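Long-range contacts in Ufm1-specific protease (Caenorhabditis elegans, PDB 5EJJ), which hydrolyses the peptide bond at the C-terminal glycine of the ubiquitin-like modifier Ufm1, releasing it from target proteins as a thiol protease: residues Gly35-Lys41 and Ile73-Leu79; Arg43-Ile47 and Glu120-Glu125. All coordinates share one frame. Residues are numbered along the deposited sequence.

Interaction 1: residues Gly35-Lys41 and Ile73-Leu79; sequences GFVFGRK and IELVGNL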
loop_
_atom_site.group_PDB
_atom_site.type_symbol
_atom_site.label_atom_id
_atom_site.label_comp_id
_atom_site.label_asym_id
_atom_site.label_seq_id
_atom_site.Cartn_x
_atom_site.Cartn_y
_atom_site.Cartn_z
ATOM N N GLY A 35 -19.834 13.969 2.026
ATOM C CA GLY A 35 -18.963 13.022 1.342
ATOM C C GLY A 35 -19.558 12.072 0.324
ATOM O O GLY A 35 -20.772 12.024 0.137
ATOM N N PHE A 36 -18.689 11.300 -0.325
ATOM C CA PHE A 36 -19.130 10.287 -1.288
ATOM C C PHE A 36 -18.908 8.844 -0.807
ATOM O O PHE A 36 -17.981 8.565 -0.038
ATOM C CB PHE A 36 -18.457 10.500 -2.644
ATOM C CG PHE A 36 -18.330 11.934 -3.026
ATOM C CD1 PHE A 36 -17.131 12.609 -2.829
ATOM C CD2 PHE A 36 -19.412 12.621 -3.562
ATOM C CE1 PHE A 36 -17.003 13.943 -3.184
ATOM C CE2 PHE A 36 -19.300 13.954 -3.915
ATOM C CZ PHE A 36 -18.091 14.617 -3.729
ATOM N N VAL A 37 -19.762 7.939 -1.285
ATOM C CA VAL A 37 -19.718 6.528 -0.912
ATOM C C VAL A 37 -19.499 5.640 -2.147
ATOM O O VAL A 37 -20.311 5.616 -3.074
ATOM C CB VAL A 37 -21.007 6.125 -0.159
ATOM C CG1 VAL A 37 -20.970 4.687 0.280
ATOM C CG2 VAL A 37 -21.195 7.016 1.024
ATOM N N PHE A 38 -18.380 4.926 -2.158
ATOM C CA PHE A 38 -17.968 4.165 -3.321
ATOM C C PHE A 38 -18.025 2.691 -2.977
ATOM O O PHE A 38 -17.780 2.310 -1.835
ATOM C CB PHE A 38 -16.556 4.550 -3.715
ATOM C CG PHE A 38 -16.430 5.943 -4.238
ATOM C CD1 PHE A 38 -16.773 6.236 -5.550
ATOM C CD2 PHE A 38 -15.946 6.957 -3.433
ATOM C CE1 PHE A 38 -16.645 7.531 -6.059
ATOM C CE2 PHE A 38 -15.810 8.248 -3.918
ATOM C CZ PHE A 38 -16.159 8.543 -5.239
ATOM N N GLY A 39 -18.356 1.852 -3.954
ATOM C CA GLY A 39 -18.580 0.463 -3.636
ATOM C C GLY A 39 -18.829 -0.426 -4.821
ATOM O O GLY A 39 -18.829 0.029 -5.968
ATOM N N ARG A 40 -19.021 -1.709 -4.530
ATOM C CA ARG A 40 -19.344 -2.702 -5.529
ATOM C C ARG A 40 -20.872 -2.821 -5.645
ATOM O O ARG A 40 -21.520 -3.524 -4.865
ATOM C CB ARG A 40 -18.697 -4.030 -5.153
ATOM C CG ARG A 40 -17.176 -3.971 -5.070
ATOM C CD ARG A 40 -16.555 -5.270 -4.522
ATOM N NE ARG A 40 -15.096 -5.181 -4.517
ATOM C CZ ARG A 40 -14.311 -5.647 -3.551
ATOM N NH1 ARG A 40 -14.841 -6.240 -2.493
ATOM N NH2 ARG A 40 -12.991 -5.528 -3.652
ATOM N N LYS A 41 -21.432 -2.110 -6.622
ATOM C CA LYS A 41 -22.873 -1.916 -6.767
ATOM C C LYS A 41 -23.674 -3.189 -6.885
ATOM O O LYS A 41 -24.771 -3.267 -6.372
ATOM C CB LYS A 41 -23.163 -1.035 -7.980
ATOM C CG LYS A 41 -24.573 -0.484 -8.048
ATOM C CD LYS A 41 -24.537 0.818 -8.826
ATOM C CE LYS A 41 -25.819 1.112 -9.588
ATOM N NZ LYS A 41 -25.477 1.955 -10.790
ATOM N N ILE A 73 -15.283 -0.730 -8.804
ATOM C CA ILE A 73 -15.876 0.101 -7.782
ATOM C C ILE A 73 -16.405 1.389 -8.384
ATOM O O ILE A 73 -15.757 2.017 -9.206
ATOM C CB ILE A 73 -14.811 0.419 -6.748
ATOM C CG1 ILE A 73 -14.442 -0.860 -6.022
ATOM C CG2 ILE A 73 -15.273 1.469 -5.768
ATOM C CD1 ILE A 73 -13.625 -0.634 -4.799
ATOM N N GLU A 74 -17.599 1.792 -7.982
ATOM C CA GLU A 74 -18.145 3.052 -8.460
ATOM C C GLU A 74 -18.891 3.779 -7.358
ATOM O O GLU A 74 -19.081 3.256 -6.265
ATOM C CB GLU A 74 -19.110 2.778 -9.595
ATOM C CG GLU A 74 -20.333 2.051 -9.144
ATOM C CD GLU A 74 -21.059 1.415 -10.299
ATOM O OE1 GLU A 74 -20.911 0.180 -10.495
ATOM O OE2 GLU A 74 -21.775 2.152 -11.023
ATOM N N LEU A 75 -19.311 4.993 -7.664
ATOM C CA LEU A 75 -20.194 5.771 -6.807
ATOM C C LEU A 75 -21.490 5.028 -6.538
ATOM O O LEU A 75 -22.193 4.668 -7.468
ATOM C CB LEU A 75 -20.519 7.061 -7.550
ATOM C CG LEU A 75 -21.007 8.280 -6.800
ATOM C CD1 LEU A 75 -22.485 8.233 -6.845
ATOM C CD2 LEU A 75 -20.462 8.236 -5.376
ATOM N N VAL A 76 -21.812 4.796 -5.272
ATOM C CA VAL A 76 -23.053 4.084 -4.924
ATOM C C VAL A 76 -23.962 4.949 -4.071
ATOM O O VAL A 76 -25.141 4.652 -3.964
ATOM C CB VAL A 76 -22.838 2.699 -4.200
ATOM C CG1 VAL A 76 -22.356 1.626 -5.158
ATOM C CG2 VAL A 76 -21.888 2.839 -3.029
ATOM N N GLY A 77 -23.423 6.016 -3.484
ATOM C CA GLY A 77 -24.220 6.900 -2.653
ATOM C C GLY A 77 -23.429 8.070 -2.100
ATOM O O GLY A 77 -22.257 8.252 -2.425
ATOM N N ASN A 78 -24.075 8.871 -1.260
ATOM C CA ASN A 78 -23.406 9.968 -0.551
ATOM C C ASN A 78 -23.826 9.987 0.912
ATOM O O ASN A 78 -24.561 9.118 1.384
ATOM C CB ASN A 78 -23.728 11.330 -1.169
ATOM C CG ASN A 78 -25.246 11.539 -1.424
ATOM O OD1 ASN A 78 -26.111 10.882 -0.818
ATOM N ND2 ASN A 78 -25.559 12.452 -2.347
ATOM N N LEU A 79 -23.372 10.992 1.640
ATOM C CA LEU A 79 -23.632 10.982 3.061
ATOM C C LEU A 79 -23.989 12.363 3.564
ATOM O O LEU A 79 -23.523 13.366 3.028
ATOM C CB LEU A 79 -22.441 10.380 3.829
ATOM C CG LEU A 79 -21.120 11.158 3.827
ATOM C CD1 LEU A 79 -21.015 12.080 5.026
ATOM C CD2 LEU A 79 -19.940 10.212 3.787
HETATM O O HOH W 1 -19.722 -1.768 -9.014
#

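Interaction 2: residues Arg43-Ile47 and Glu120-Glu125; sequences RKQVI and EHVLME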
loop_
_atom_site.group_PDB
_atom_site.type_symbol
_atom_site.label_atom_id
_atom_site.label_comp_id
_atom_site.label_asym_id
_atom_site.label_seq_id
_atom_site.Cartn_x
_atom_site.Cartn_y
_atom_site.Cartn_z
ATOM N N ARG A 43 -23.042 -6.305 -5.711
ATOM C CA ARG A 43 -23.137 -7.046 -4.459
ATOM C C ARG A 43 -23.429 -6.170 -3.250
ATOM O O ARG A 43 -23.336 -6.625 -2.118
ATOM C CB ARG A 43 -21.926 -7.958 -4.220
ATOM C CG ARG A 43 -20.646 -7.265 -3.942
ATOM C CD ARG A 43 -19.523 -8.281 -4.003
ATOM N NE ARG A 43 -19.238 -8.919 -2.719
ATOM C CZ ARG A 43 -18.015 -9.306 -2.352
ATOM N NH1 ARG A 43 -16.988 -9.108 -3.174
ATOM N NH2 ARG A 43 -17.807 -9.891 -1.173
ATOM N N LYS A 44 -23.821 -4.931 -3.520
ATOM C CA LYS A 44 -24.276 -4.001 -2.501
ATOM C C LYS A 44 -23.329 -3.950 -1.317
ATOM O O LYS A 44 -23.748 -4.117 -0.167
ATOM C CB LYS A 44 -25.685 -4.338 -2.069
ATOM C CG LYS A 44 -26.690 -4.007 -3.137
ATOM C CD LYS A 44 -28.094 -4.386 -2.710
ATOM C CE LYS A 44 -29.138 -3.517 -3.399
ATOM N NZ LYS A 44 -29.370 -3.899 -4.818
ATOM N N GLN A 45 -22.048 -3.715 -1.630
ATOM C CA GLN A 45 -20.970 -3.720 -0.648
ATOM C C GLN A 45 -20.161 -2.423 -0.717
ATOM O O GLN A 45 -19.533 -2.149 -1.717
ATOM C CB GLN A 45 -20.063 -4.924 -0.889
ATOM C CG GLN A 45 -18.993 -5.074 0.147
ATOM C CD GLN A 45 -17.964 -6.081 -0.255
ATOM O OE1 GLN A 45 -17.579 -6.151 -1.411
ATOM N NE2 GLN A 45 -17.505 -6.874 0.698
ATOM N N VAL A 46 -20.187 -1.614 0.333
ATOM C CA VAL A 46 -19.482 -0.338 0.303
ATOM C C VAL A 46 -17.998 -0.567 0.528
ATOM O O VAL A 46 -17.636 -1.269 1.439
ATOM C CB VAL A 46 -20.025 0.610 1.398
ATOM C CG1 VAL A 46 -19.170 1.839 1.509
ATOM C CG2 VAL A 46 -21.462 0.996 1.099
ATOM N N ILE A 47 -17.124 0.017 -0.278
ATOM C CA ILE A 47 -15.698 -0.222 -0.072
ATOM C C ILE A 47 -14.969 1.005 0.464
ATOM O O ILE A 47 -14.060 0.869 1.267
ATOM C CB ILE A 47 -15.000 -0.723 -1.358
ATOM C CG1 ILE A 47 -15.654 -2.001 -1.849
ATOM C CG2 ILE A 47 -13.544 -0.999 -1.120
ATOM C CD1 ILE A 47 -15.580 -3.101 -0.877
ATOM N N GLU A 120 -19.620 -4.910 8.693
ATOM C CA GLU A 120 -18.885 -6.080 8.277
ATOM C C GLU A 120 -17.440 -5.706 8.098
ATOM O O GLU A 120 -17.135 -4.587 7.705
ATOM C CB GLU A 120 -19.464 -6.599 6.974
ATOM C CG GLU A 120 -18.466 -7.203 6.002
ATOM C CD GLU A 120 -19.159 -8.003 4.903
ATOM O OE1 GLU A 120 -19.991 -8.877 5.283
ATOM O OE2 GLU A 120 -18.885 -7.746 3.687
ATOM N N HIS A 121 -16.538 -6.624 8.422
ATOM C CA HIS A 121 -15.133 -6.310 8.333
ATOM C C HIS A 121 -14.714 -6.790 6.950
ATOM O O HIS A 121 -14.361 -7.947 6.766
ATOM C CB HIS A 121 -14.349 -6.960 9.482
ATOM C CG HIS A 121 -12.866 -6.740 9.414
ATOM N ND1 HIS A 121 -12.304 -5.506 9.166
ATOM C CD2 HIS A 121 -11.829 -7.606 9.556
ATOM C CE1 HIS A 121 -10.983 -5.617 9.154
ATOM N NE2 HIS A 121 -10.671 -6.880 9.388
ATOM N N VAL A 122 -14.806 -5.887 5.975
ATOM C CA VAL A 122 -14.565 -6.191 4.570
ATOM C C VAL A 122 -13.102 -6.499 4.341
ATOM O O VAL A 122 -12.241 -5.745 4.817
ATOM C CB VAL A 122 -14.904 -4.982 3.696
ATOM C CG1 VAL A 122 -14.750 -5.342 2.216
ATOM C CG2 VAL A 122 -16.299 -4.456 4.023
ATOM N N LEU A 123 -12.841 -7.585 3.603
ATOM C CA LEU A 123 -11.494 -8.133 3.404
ATOM C C LEU A 123 -10.968 -7.951 1.982
ATOM O O LEU A 123 -11.752 -7.818 1.039
ATOM C CB LEU A 123 -11.493 -9.630 3.711
ATOM C CG LEU A 123 -11.965 -10.108 5.091
ATOM C CD1 LEU A 123 -12.058 -11.620 5.133
ATOM C CD2 LEU A 123 -11.060 -9.604 6.186
ATOM N N MET A 124 -9.642 -7.964 1.811
ATOM C CA MET A 124 -9.072 -7.944 0.464
ATOM C C MET A 124 -9.557 -9.159 -0.269
ATOM O O MET A 124 -9.983 -10.130 0.344
ATOM C CB MET A 124 -7.555 -7.943 0.490
ATOM C CG MET A 124 -7.012 -6.558 0.478
ATOM S SD MET A 124 -5.274 -6.512 0.858
ATOM C CE MET A 124 -5.176 -7.861 2.038
ATOM N N GLU A 125 -9.476 -9.120 -1.584
ATOM C CA GLU A 125 -10.059 -10.172 -2.382
ATOM C C GLU A 125 -9.503 -9.984 -3.778
ATOM O O GLU A 125 -9.350 -8.851 -4.222
ATOM C CB GLU A 125 -11.557 -9.959 -2.394
ATOM C CG GLU A 125 -12.367 -11.160 -2.724
ATOM C CD GLU A 125 -13.859 -10.875 -2.604
ATOM O OE1 GLU A 125 -14.314 -10.366 -1.534
ATOM O OE2 GLU A 125 -14.572 -11.148 -3.600
#

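Interaction 1: residues Gly35-Lys41 and Ile73-Leu79
Glycines in paired strands create hollows that larger neighbours can fill, and this antiparallel pair illustrates it well. At Gly35 a CB would fall only 2.9 Å from Leu79 CD2, so the bare backbone makes room for the leucine, and the backbone angles of Gly35 by themselves call for glycine. Gly39 provides a second hollow, occupied by Val76, whose CG2 comes within 3.8 Å of Gly39 N. The irregularity that brings Val76 there is a classic beta bulge: Val76 and Gly77 both face Val37, whose O accepts from Val76 N at 2.8 Å and Gly77 N at 3.2 Å, while Val37 N donates to Gly77 O at 2.8 Å. Beyond the bulge regular pairing resumes, with Gly39 N to Glu74 O at 2.8 Å and Glu74 N to Gly39 O at 2.9 Å. On the face bearing Phe36 and Phe38, Leu75 reaches back so that its CD2 covers one side of the Phe38 ring, 3.9 Å from Phe38 CE1, and touches Phe36 CB at 4.1 Å. At the exposed end a water bridges Lys41 N and Glu74 OE1. Helix 59-68 covers the phenylalanine face through Leu65, whereas Val37 and Leu79 meet Leu95 of strand 94-97 and, on strand 45-53, Val46 and Val49 respectively; strands 45-53 and 94-97 flank the pair in the four-stranded sheet of the N-terminal MPN domain.

Interaction 2: residues Arg43-Ile47 and Glu120-Glu125
The two backbones run almost perpendicular, 93° apart end to end, and come no nearer than 7.6 Å between the CA atoms of Ile47 and Val122, so side chains make the join. Residues 43-47 turn into strand 45-53 through a G1 beta bulge, in which Lys44 and Gln45 both face Arg40 and Lys44 takes left-handed backbone angles; residues 120-125 are irregular. Val122 fills the middle of the contact: its CG1 lies 3.9 Å from Ile47 CD1 and 3.5 Å from Gln45 NE2. At the more exposed edge Arg43 NH1 forms a salt bridge with Glu125 OE2 at 3.2 Å. Gln45 NE2 makes a weak hydrogen bond to Glu120 OE2 at 3.4 Å, while Gln45 OE1 is held by Arg40. Strand 4-6 borders both segments: Phe5 makes backbone hydrogen bonds with Lys44 and Val46, and Glu120 packs against it. The contact thus joins the hairpin of strands 33-40 and 45-53 to the connection leading from strand 117-119 into strand 127-139 of the five-stranded sheet.

In the fold
Two contacts can share a hairpin without sharing a strand: 33-40 pairs with 74-81 in interaction 1, and its partner 45-53 carries one side of interaction 2. The centres of the two interactions are about 12 Å apart. Across the hairpin, Phe38 O lies 2.8 Å from Ile47 N, a probable hydrogen bond. A second probable hydrogen bond joins Arg40 N to Gln45 O at 2.9 Å, and Val37 CG1 packs on Val46 CG1 at 3.6 Å. Interaction 1 builds the sheet within the N-terminal MPN domain; interaction 2 links that sheet to a later part of the chain. Both lie away from the inferred catalytic residues Cys396, Asp520 and His522.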